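PDB 6Z96: TudS from Uncultured bacterium, which probably removes sulfur from thiouracil without net redox change, using a [4Fe-4S] cluster that takes up the sulfur as a [4Fe-5S] intermediate. Local coordinates for residues A[84-87]-A[88-92]; A[124-127]-A[128-132]; A[7-11]-A[12-16]; A[27-30]-A[31-35]. All coordinates share one frame; numbering follows the deposited sequence.

Contact 1. Residues A[84-87]-A[88-92]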
loop_
_atom_site.group_PDB
_atom_site.type_symbol
_atom_site.label_atom_id
_atom_site.label_comp_id
_atom_site.label_asym_id
_atom_site.label_seq_id
_atom_site.Cartn_x
_atom_site.Cartn_y
_atom_site.Cartn_z
ATOM N N LEU A 84 3.815 5.049 -7.850
ATOM C CA LEU A 84 3.716 4.807 -9.294
ATOM C C LEU A 84 5.082 5.025 -9.957
ATOM O O LEU A 84 5.486 4.218 -10.789
ATOM C CB LEU A 84 2.670 5.755 -9.907
ATOM C CG LEU A 84 2.553 5.658 -11.423
ATOM C CD1 LEU A 84 2.049 4.294 -11.831
ATOM C CD2 LEU A 84 1.642 6.733 -11.976
ATOM N N GLY A 85 5.790 6.086 -9.566
ATOM C CA GLY A 85 7.111 6.382 -10.120
ATOM C C GLY A 85 8.101 5.272 -9.872
ATOM O O GLY A 85 8.896 4.948 -10.763
ATOM N N LEU A 86 8.061 4.665 -8.671
ATOM C CA LEU A 86 8.959 3.563 -8.358
ATOM C C LEU A 86 8.605 2.349 -9.229
ATOM O O LEU A 86 9.500 1.691 -9.769
ATOM C CB LEU A 86 8.859 3.215 -6.865
ATOM C CG LEU A 86 9.685 2.042 -6.406
ATOM C CD1 LEU A 86 11.155 2.356 -6.538
ATOM C CD2 LEU A 86 9.361 1.668 -4.972
ATOM N N CYS A 87 7.302 2.075 -9.390
ATOM C CA CYS A 87 6.874 0.948 -10.238
ATOM C C CYS A 87 7.302 1.150 -11.683
ATOM O O CYS A 87 7.777 0.202 -12.302
ATOM C CB CYS A 87 5.372 0.743 -10.153
ATOM S SG CYS A 87 4.818 0.114 -8.548
ATOM N N LEU A 88 7.098 2.350 -12.230
ATOM C CA LEU A 88 7.481 2.614 -13.625
ATOM C C LEU A 88 8.984 2.489 -13.808
ATOM O O LEU A 88 9.432 1.866 -14.774
ATOM C CB LEU A 88 6.996 3.984 -14.081
ATOM C CG LEU A 88 5.480 4.172 -14.108
ATOM C CD1 LEU A 88 5.123 5.604 -14.452
ATOM C CD2 LEU A 88 4.804 3.193 -15.070
ATOM N N ALA A 89 9.767 3.029 -12.871
ATOM C CA ALA A 89 11.226 2.973 -12.975
ATOM C C ALA A 89 11.756 1.552 -12.892
ATOM O O ALA A 89 12.715 1.214 -13.587
ATOM C CB ALA A 89 11.865 3.824 -11.883
ATOM N N GLN A 90 11.175 0.737 -12.004
ATOM C CA GLN A 90 11.650 -0.626 -11.754
ATOM C C GLN A 90 10.965 -1.705 -12.584
ATOM O O GLN A 90 11.312 -2.875 -12.417
ATOM C CB GLN A 90 11.498 -0.979 -10.255
ATOM C CG GLN A 90 12.359 -0.142 -9.309
ATOM C CD GLN A 90 13.719 -0.754 -9.065
ATOM O OE1 GLN A 90 13.858 -1.922 -8.743
ATOM N NE2 GLN A 90 14.756 0.030 -9.207
ATOM N N GLY A 91 9.991 -1.340 -13.413
ATOM C CA GLY A 91 9.241 -2.296 -14.219
ATOM C C GLY A 91 8.338 -3.201 -13.401
ATOM O O GLY A 91 8.109 -4.354 -13.760
ATOM N N ILE A 92 7.805 -2.688 -12.298
ATOM C CA ILE A 92 6.936 -3.449 -11.420
ATOM C C ILE A 92 5.487 -3.411 -11.866
ATOM O O ILE A 92 4.943 -2.342 -12.136
ATOM C CB ILE A 92 7.110 -2.915 -9.976
ATOM C CG1 ILE A 92 8.529 -3.228 -9.472
ATOM C CG2 ILE A 92 6.039 -3.471 -9.042
ATOM C CD1 ILE A 92 8.860 -2.603 -8.075
HETATM O O HOH W 1 5.208 -0.472 -14.254
#

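Contact 2. Residues A[124-127]-A[128-132]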
loop_
_atom_site.group_PDB
_atom_site.type_symbol
_atom_site.label_atom_id
_atom_site.label_comp_id
_atom_site.label_asym_id
_atom_site.label_seq_id
_atom_site.Cartn_x
_atom_site.Cartn_y
_atom_site.Cartn_z
ATOM N N LYS A 124 -5.845 5.745 -1.786
ATOM C CA LYS A 124 -5.341 6.593 -2.880
ATOM C C LYS A 124 -4.224 5.981 -3.704
ATOM O O LYS A 124 -4.199 6.176 -4.920
ATOM C CB LYS A 124 -4.826 7.908 -2.306
ATOM C CG LYS A 124 -5.946 8.788 -1.806
ATOM C CD LYS A 124 -6.383 9.649 -2.980
ATOM C CE LYS A 124 -6.915 10.980 -2.592
ATOM N NZ LYS A 124 -7.091 11.850 -3.810
ATOM N N THR A 125 -3.292 5.253 -3.068
ATOM C CA THR A 125 -2.190 4.655 -3.791
ATOM C C THR A 125 -2.704 3.476 -4.607
ATOM O O THR A 125 -2.393 3.390 -5.796
ATOM C CB THR A 125 -1.081 4.263 -2.823
ATOM O OG1 THR A 125 -0.515 5.475 -2.285
ATOM C CG2 THR A 125 0.054 3.494 -3.526
ATOM N N THR A 126 -3.523 2.607 -3.999
ATOM C CA THR A 126 -4.119 1.499 -4.752
ATOM C C THR A 126 -4.886 1.983 -5.981
ATOM O O THR A 126 -4.686 1.457 -7.081
ATOM C CB THR A 126 -5.059 0.747 -3.842
ATOM O OG1 THR A 126 -4.269 0.160 -2.814
ATOM C CG2 THR A 126 -5.868 -0.339 -4.612
ATOM N N ALA A 127 -5.695 3.034 -5.813
ATOM C CA ALA A 127 -6.474 3.557 -6.947
ATOM C C ALA A 127 -5.579 4.015 -8.087
ATOM O O ALA A 127 -5.873 3.705 -9.254
ATOM C CB ALA A 127 -7.361 4.706 -6.473
ATOM N N LEU A 128 -4.485 4.730 -7.772
ATOM C CA LEU A 128 -3.607 5.244 -8.815
ATOM C C LEU A 128 -2.871 4.111 -9.497
ATOM O O LEU A 128 -2.790 4.072 -10.731
ATOM C CB LEU A 128 -2.633 6.292 -8.248
ATOM C CG LEU A 128 -1.724 6.919 -9.296
ATOM C CD1 LEU A 128 -2.543 7.747 -10.276
ATOM C CD2 LEU A 128 -0.696 7.816 -8.649
ATOM N N LEU A 129 -2.364 3.138 -8.718
ATOM C CA LEU A 129 -1.645 2.011 -9.327
ATOM C C LEU A 129 -2.569 1.203 -10.234
ATOM O O LEU A 129 -2.165 0.871 -11.356
ATOM C CB LEU A 129 -1.044 1.090 -8.252
ATOM C CG LEU A 129 -0.014 1.763 -7.328
ATOM C CD1 LEU A 129 0.555 0.752 -6.346
ATOM C CD2 LEU A 129 1.144 2.365 -8.137
ATOM N N ARG A 130 -3.807 0.939 -9.783
ATOM C CA ARG A 130 -4.760 0.169 -10.615
ATOM C C ARG A 130 -5.095 0.915 -11.912
ATOM O O ARG A 130 -5.218 0.287 -12.961
ATOM C CB ARG A 130 -6.033 -0.155 -9.825
ATOM C CG ARG A 130 -5.777 -1.285 -8.834
ATOM C CD ARG A 130 -7.023 -1.639 -8.042
ATOM N NE ARG A 130 -6.838 -2.903 -7.328
ATOM C CZ ARG A 130 -7.555 -3.278 -6.275
ATOM N NH1 ARG A 130 -8.494 -2.475 -5.781
ATOM N NH2 ARG A 130 -7.313 -4.443 -5.681
ATOM N N ARG A 131 -5.225 2.244 -11.841
ATOM C CA ARG A 131 -5.497 3.116 -12.999
ATOM C C ARG A 131 -4.370 3.053 -14.041
ATOM O O ARG A 131 -4.597 3.335 -15.230
ATOM C CB ARG A 131 -5.658 4.534 -12.453
ATOM C CG ARG A 131 -5.854 5.643 -13.397
ATOM C CD ARG A 131 -6.335 6.872 -12.611
ATOM N NE ARG A 131 -6.200 8.051 -13.460
ATOM C CZ ARG A 131 -7.128 8.466 -14.316
ATOM N NH1 ARG A 131 -8.285 7.821 -14.416
ATOM N NH2 ARG A 131 -6.910 9.532 -15.071
ATOM N N HIS A 132 -3.153 2.720 -13.607
ATOM C CA HIS A 132 -2.003 2.584 -14.481
ATOM C C HIS A 132 -1.634 1.125 -14.784
ATOM O O HIS A 132 -0.517 0.848 -15.207
ATOM C CB HIS A 132 -0.815 3.380 -13.930
ATOM C CG HIS A 132 -1.004 4.865 -14.032
ATOM N ND1 HIS A 132 -0.430 5.595 -15.069
ATOM C CD2 HIS A 132 -1.741 5.702 -13.269
ATOM C CE1 HIS A 132 -0.826 6.844 -14.894
ATOM N NE2 HIS A 132 -1.620 6.964 -13.829
#

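Contact 3. Residues A[7-11]-A[12-16]. With SF4 (iron/sulfur cluster), chain C.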
loop_
_atom_site.group_PDB
_atom_site.type_symbol
_atom_site.label_atom_id
_atom_site.label_comp_id
_atom_site.label_asym_id
_atom_site.label_seq_id
_atom_site.Cartn_x
_atom_site.Cartn_y
_atom_site.Cartn_z
ATOM N N VAL A 7 5.839 -3.385 -1.969
ATOM C CA VAL A 7 5.126 -3.877 -0.792
ATOM C C VAL A 7 4.980 -2.775 0.229
ATOM O O VAL A 7 5.960 -2.108 0.516
ATOM C CB VAL A 7 5.914 -5.038 -0.118
ATOM C CG1 VAL A 7 5.133 -5.645 1.048
ATOM C CG2 VAL A 7 6.289 -6.120 -1.130
ATOM N N SER A 8 3.786 -2.608 0.831
ATOM C CA SER A 8 3.602 -1.643 1.934
ATOM C C SER A 8 4.669 -1.908 3.009
ATOM O O SER A 8 4.813 -3.046 3.458
ATOM C CB SER A 8 2.246 -1.868 2.597
ATOM O OG SER A 8 1.207 -1.375 1.772
ATOM N N ALA A 9 5.444 -0.883 3.362
ATOM C CA ALA A 9 6.563 -1.073 4.288
ATOM C C ALA A 9 6.140 -1.653 5.629
ATOM O O ALA A 9 6.904 -2.422 6.238
ATOM C CB ALA A 9 7.326 0.240 4.479
ATOM N N CYS A 10 4.921 -1.327 6.084
ATOM C CA CYS A 10 4.443 -1.865 7.358
ATOM C C CYS A 10 4.271 -3.390 7.298
ATOM O O CYS A 10 4.470 -4.058 8.320
ATOM C CB CYS A 10 3.155 -1.183 7.793
ATOM S SG CYS A 10 1.806 -1.339 6.588
ATOM N N LEU A 11 3.926 -3.937 6.119
ATOM C CA LEU A 11 3.766 -5.406 6.008
ATOM C C LEU A 11 5.098 -6.131 6.155
ATOM O O LEU A 11 5.104 -7.330 6.450
ATOM C CB LEU A 11 3.140 -5.783 4.657
ATOM C CG LEU A 11 1.692 -5.314 4.476
ATOM C CD1 LEU A 11 1.197 -5.636 3.040
ATOM C CD2 LEU A 11 0.756 -5.993 5.476
ATOM N N LEU A 12 6.206 -5.443 5.910
ATOM C CA LEU A 12 7.560 -5.993 6.111
ATOM C C LEU A 12 8.084 -5.772 7.542
ATOM O O LEU A 12 9.242 -6.116 7.823
ATOM C CB LEU A 12 8.518 -5.357 5.129
ATOM C CG LEU A 12 8.191 -5.638 3.689
ATOM C CD1 LEU A 12 9.105 -4.852 2.797
ATOM C CD2 LEU A 12 8.308 -7.142 3.360
ATOM N N GLY A 13 7.245 -5.250 8.434
ATOM C CA GLY A 13 7.606 -5.043 9.831
ATOM C C GLY A 13 8.205 -3.689 10.135
ATOM O O GLY A 13 8.653 -3.462 11.261
ATOM N N GLN A 14 8.235 -2.767 9.147
ATOM C CA GLN A 14 8.775 -1.437 9.417
ATOM C C GLN A 14 7.800 -0.634 10.259
ATOM O O GLN A 14 6.600 -0.666 10.021
ATOM C CB GLN A 14 9.127 -0.736 8.130
ATOM C CG GLN A 14 10.129 -1.539 7.304
ATOM C CD GLN A 14 10.728 -0.713 6.213
ATOM O OE1 GLN A 14 10.725 0.522 6.273
ATOM N NE2 GLN A 14 11.311 -1.361 5.219
ATOM N N PRO A 15 8.302 0.124 11.249
ATOM C CA PRO A 15 7.399 0.835 12.164
ATOM C C PRO A 15 7.013 2.201 11.636
ATOM O O PRO A 15 7.179 3.229 12.300
ATOM C CB PRO A 15 8.226 0.941 13.460
ATOM C CG PRO A 15 9.627 1.137 12.908
ATOM C CD PRO A 15 9.714 0.217 11.693
ATOM N N VAL A 16 6.397 2.183 10.463
ATOM C CA VAL A 16 5.965 3.398 9.780
ATOM C C VAL A 16 4.454 3.644 9.875
ATOM O O VAL A 16 4.002 4.625 9.285
ATOM C CB VAL A 16 6.409 3.354 8.304
ATOM C CG1 VAL A 16 7.925 3.471 8.167
ATOM C CG2 VAL A 16 5.876 2.090 7.619
HETATM FE FE1 SF4 C . 0.110 3.075 6.196
HETATM FE FE2 SF4 C . 1.531 0.811 5.794
HETATM FE FE3 SF4 C . 2.586 3.229 5.002
HETATM FE FE4 SF4 C . 0.496 2.090 3.628
HETATM S S1 SF4 C . 2.668 1.306 3.829
HETATM S S2 SF4 C . 0.676 4.281 4.221
HETATM S S3 SF4 C . -0.701 1.123 5.356
HETATM S S4 SF4 C . 2.139 2.517 7.159
#

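Contact 4. Residues A[27-30]-A[31-35]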
loop_
_atom_site.group_PDB
_atom_site.type_symbol
_atom_site.label_atom_id
_atom_site.label_comp_id
_atom_site.label_asym_id
_atom_site.label_seq_id
_atom_site.Cartn_x
_atom_site.Cartn_y
_atom_site.Cartn_z
ATOM N N SER A 27 4.994 -14.913 6.666
ATOM C CA SER A 27 4.883 -15.515 5.358
ATOM C C SER A 27 6.234 -15.991 4.895
ATOM O O SER A 27 7.121 -15.181 4.621
ATOM C CB SER A 27 4.319 -14.500 4.364
ATOM O OG SER A 27 4.391 -14.974 3.033
ATOM N N ASN A 28 6.384 -17.311 4.738
ATOM C CA ASN A 28 7.636 -17.866 4.221
ATOM C C ASN A 28 7.900 -17.371 2.791
ATOM O O ASN A 28 9.037 -17.095 2.414
ATOM C CB ASN A 28 7.590 -19.401 4.240
ATOM C CG ASN A 28 7.529 -19.981 5.632
ATOM O OD1 ASN A 28 8.003 -19.376 6.595
ATOM N ND2 ASN A 28 6.931 -21.163 5.775
ATOM N N TRP A 29 6.832 -17.269 1.988
ATOM C CA TRP A 29 6.947 -16.807 0.621
ATOM C C TRP A 29 7.469 -15.361 0.576
ATOM O O TRP A 29 8.399 -15.082 -0.174
ATOM C CB TRP A 29 5.588 -16.930 -0.098
ATOM C CG TRP A 29 5.580 -16.307 -1.461
ATOM C CD1 TRP A 29 6.045 -16.852 -2.620
ATOM C CD2 TRP A 29 5.086 -15.003 -1.797
ATOM N NE1 TRP A 29 5.904 -15.957 -3.650
ATOM C CE2 TRP A 29 5.305 -14.817 -3.175
ATOM C CE3 TRP A 29 4.468 -13.975 -1.065
ATOM C CZ2 TRP A 29 4.987 -13.620 -3.824
ATOM C CZ3 TRP A 29 4.140 -12.799 -1.717
ATOM C CH2 TRP A 29 4.408 -12.628 -3.077
ATOM N N LEU A 30 6.872 -14.457 1.362
ATOM C CA LEU A 30 7.292 -13.052 1.341
ATOM C C LEU A 30 8.710 -12.920 1.880
ATOM O O LEU A 30 9.494 -12.160 1.324
ATOM C CB LEU A 30 6.319 -12.180 2.147
ATOM C CG LEU A 30 6.622 -10.673 2.116
ATOM C CD1 LEU A 30 6.640 -10.127 0.678
ATOM C CD2 LEU A 30 5.584 -9.922 2.907
ATOM N N ASP A 31 9.078 -13.726 2.891
ATOM C CA ASP A 31 10.444 -13.707 3.420
ATOM C C ASP A 31 11.446 -14.092 2.338
ATOM O O ASP A 31 12.470 -13.421 2.181
ATOM C CB ASP A 31 10.585 -14.690 4.608
ATOM C CG ASP A 31 9.924 -14.236 5.891
ATOM O OD1 ASP A 31 9.443 -13.071 5.940
ATOM O OD2 ASP A 31 9.870 -15.041 6.846
ATOM N N ALA A 32 11.136 -15.157 1.566
ATOM C CA ALA A 32 12.005 -15.624 0.492
ATOM C C ALA A 32 12.133 -14.565 -0.602
ATOM O O ALA A 32 13.228 -14.319 -1.118
ATOM C CB ALA A 32 11.458 -16.924 -0.091
ATOM N N LEU A 33 11.017 -13.906 -0.944
ATOM C CA LEU A 33 11.024 -12.868 -1.962
ATOM C C LEU A 33 11.939 -11.704 -1.542
ATOM O O LEU A 33 12.732 -11.219 -2.342
ATOM C CB LEU A 33 9.581 -12.369 -2.146
ATOM C CG LEU A 33 9.309 -11.659 -3.462
ATOM C CD1 LEU A 33 9.499 -12.586 -4.643
ATOM C CD2 LEU A 33 7.903 -11.125 -3.481
ATOM N N GLY A 34 11.854 -11.317 -0.275
ATOM C CA GLY A 34 12.686 -10.257 0.272
ATOM C C GLY A 34 14.145 -10.657 0.277
ATOM O O GLY A 34 15.007 -9.862 -0.113
ATOM N N ALA A 35 14.423 -11.925 0.624
ATOM C CA ALA A 35 15.793 -12.455 0.619
ATOM C C ALA A 35 16.424 -12.433 -0.782
ATOM O O ALA A 35 17.644 -12.337 -0.899
ATOM C CB ALA A 35 15.825 -13.862 1.205
HETATM O O HOH W 2 10.824 -17.881 6.472
#

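Contact 1. Residues A[84-87]-A[88-92]
Cys87 and Ile92 meet where helix 73-90 runs out, and together with Leu84 they form the tight part of a short contact, while Leu88, Ala89 and Gln90 lie toward solvent. SG of Cys87 lies 3.8 Å from CG2 of Ile92. The first torsion of Cys87 (chi1 -70°) sets the sulfur beside its own backbone N and anti to the carbonyl carbon, which aims it at the interior. Ile6 and Ile134 pack on the same cysteine, while Ile92 also rests on Leu40. Leu84 and Leu88 join a turn earlier, their side chains crossing obliquely with CG of Leu84 4.0 Å from CD1 of Leu88; Leu84 is the buried member and Leu88 faces outward.

The backbone bonds are regular up to the helix end. Leu88 N donates to Leu84 O at 2.9 Å, and the next two amides repeat the helical pattern. Ile92 N then reaches back to Cys87 O at 2.9 Å, in the carbonyl plane and on a lone pair. Near the exposed Leu88 a water bridges two carbonyls, donating to Ile92 O (2.8 Å) and, weakly, to Cys87 O. Ala89 and Gln90 are exposed on another side of the helix; CG of Gln90 brushes CD1 of Leu86 at 3.9 Å before its bent chain leads OE1 away to Lys4 NZ.

Gly91 turns the chain with a positive phi of 69°, a value that a residue without a side chain takes up easily. The 6→1 bond from Ile92 N to Cys87 O and this glycine make a Schellman motif, the classic C-terminal stop of an alpha helix, here leading into strand 94-96.

Contact 2. Residues A[124-127]-A[128-132]
Thr126 and Arg130, one helical turn apart, carry the contact by apolar packing of a methyl against a charged plane. CG2 of Thr126 sits 3.4 Å above one face of the Arg130 guanidinium, offset toward its rim, with NH1 the nearest atom at 3.6 Å. The two side chains run alongside each other because the methyl of Thr126 is anti to its backbone N (OG1 chi1 -65°) and Arg130 is extended from CG to NE. Thr125 and Leu129 also lie side by side, methyl to methyl, CG2 of Thr125 to CD1 of Leu129 4.0 Å.

Hydrogen bonds of the helix form the second group: Leu129 N to Thr125 O and Arg130 N to Thr126 O, each 2.9 Å, are the straighter ones, while Leu128 N reaches Lys124 O at 3.2 Å.

The polar ends are taken up by neighbours: OG1 of Thr126 bonds Gly105 O, NH1 of Arg130 makes a salt bridge with Glu122 and bonds Ser106 O, and NH2 bonds Val136 O. A leucine in place of Arg130 would probably leave the Glu122 carboxylate without this mate and the Ser106 and Val136 carbonyls short of a donor.

Helix 124-131 lies against helix 73-90, Thr125 on Ala80 and Ala83, and against strand 135-137, where Thr126 and Leu129 touch Val136.

Contact 3. Residues A[7-11]-A[12-16]
The peptide plane of Ala9 receives a donor on each of its opposite faces: Leu12 N stands 64° out of the carbonyl plane on one, and Gln14 N comes in on the other, tilted by 31°. The carbonyl of Cys10 is likewise approached from above its plane, by Gly13 N at 3.0 Å. This is the cluster-binding loop that follows strand 5-8 of the parallel sheet, a run of tight turns in which Ala9 O is shared by Leu12 N (3.1 Å) and Gln14 N (3.2 Å). Gly13 has a positive phi at which a CB would jam against the carbonyl O of Leu12, and Pro15 centres an inverse gamma turn.

Side chains fill in around this backbone. Gln14 lays its extended chain over Ala9, its CD and OE1 each 3.9 Å from CB of Ala9. With an alanine here the amide is gone, which would probably leave a gap beside Ala9 and Ala41. Val16 faces Ala9 from another direction, CG2 of Val16 to CB of Ala9 3.9 Å, and Val16 O accepts from Arg54 NH2. Near the strand, CG1 of Val7 meets CG of Leu12 at 4.0 Å, the two side chains nearly perpendicular.

Cys43 and Cys104 line the same iron-sulfur pocket. Cys10 takes the tight torsion between its backbone N and carbonyl carbon (chi1 58°), which carries SG away from the turn and onto an iron: SG of Cys10 to FE2, 2.3 Å.

Contact 4. Residues A[27-30]-A[31-35]
A water bridges Asn28 and Asp31 on the solvent side of helix 28-35, donating to OD1 of Asn28 at 3.2 Å and to OD2 of Asp31 at 3.0 Å. It links the first turn of the helix, whose start is fixed by Ser27. As the N-cap residue, Ser27 accepts from Leu30 N through OG at 3.0 Å, an almost straight bond (167°). The serine's chi1 of 171° swings OG out opposite its backbone N, where it can meet this amide. Its carbonyl O serves as well, taking Asp31 N at 3.0 Å in the first regular bond of the helix. OD1 of Asp31 faces that same Ser27 O at 3.4 Å, one acceptor against another, while the water serves OD2.

Apolar packing lies on the other side. Trp29 and Leu33 run side by side, with CD2 of Leu33 3.8 Å from CH2 of the Trp29 indole; CD1 of Leu30 approaches the same methyl more loosely, at 4.5 Å. Ala32 and Gly34 stay on the exposed flank.

In the fold this helix is the connection of a beta-alpha-beta unit, between strands 5-8 and 39-42. Leu30 packs on Ile25, whereas Trp29 reaches Leu145, Ala146 and Leu149 of helix 142-151.

Along the chain the order is contact 3, contact 4, contact 1, contact 2, with none interleaved. Contacts 3 and 4 belong to consecutive elements of the beta-alpha-beta unit built on strand 5-8; their centres are 14 Å apart, and CD2 of Leu12 meets CD2 of Leu30 at 3.9 Å. Contacts 1 and 2 pair helices 73-90 and 124-131, centres 13 Å apart, through Leu84, whose CD1 lies 3.7 Å from CB of His132. Between the two pairs nothing touches, and contacts 2 and 4 stand about 24 Å apart between centres. Strand 5-8 runs between 39-42 and 94-96 in the parallel sheet, against which the helices of contacts 1 and 2 pack. Among the four, only contact 3 carries a cluster ligand, Cys10.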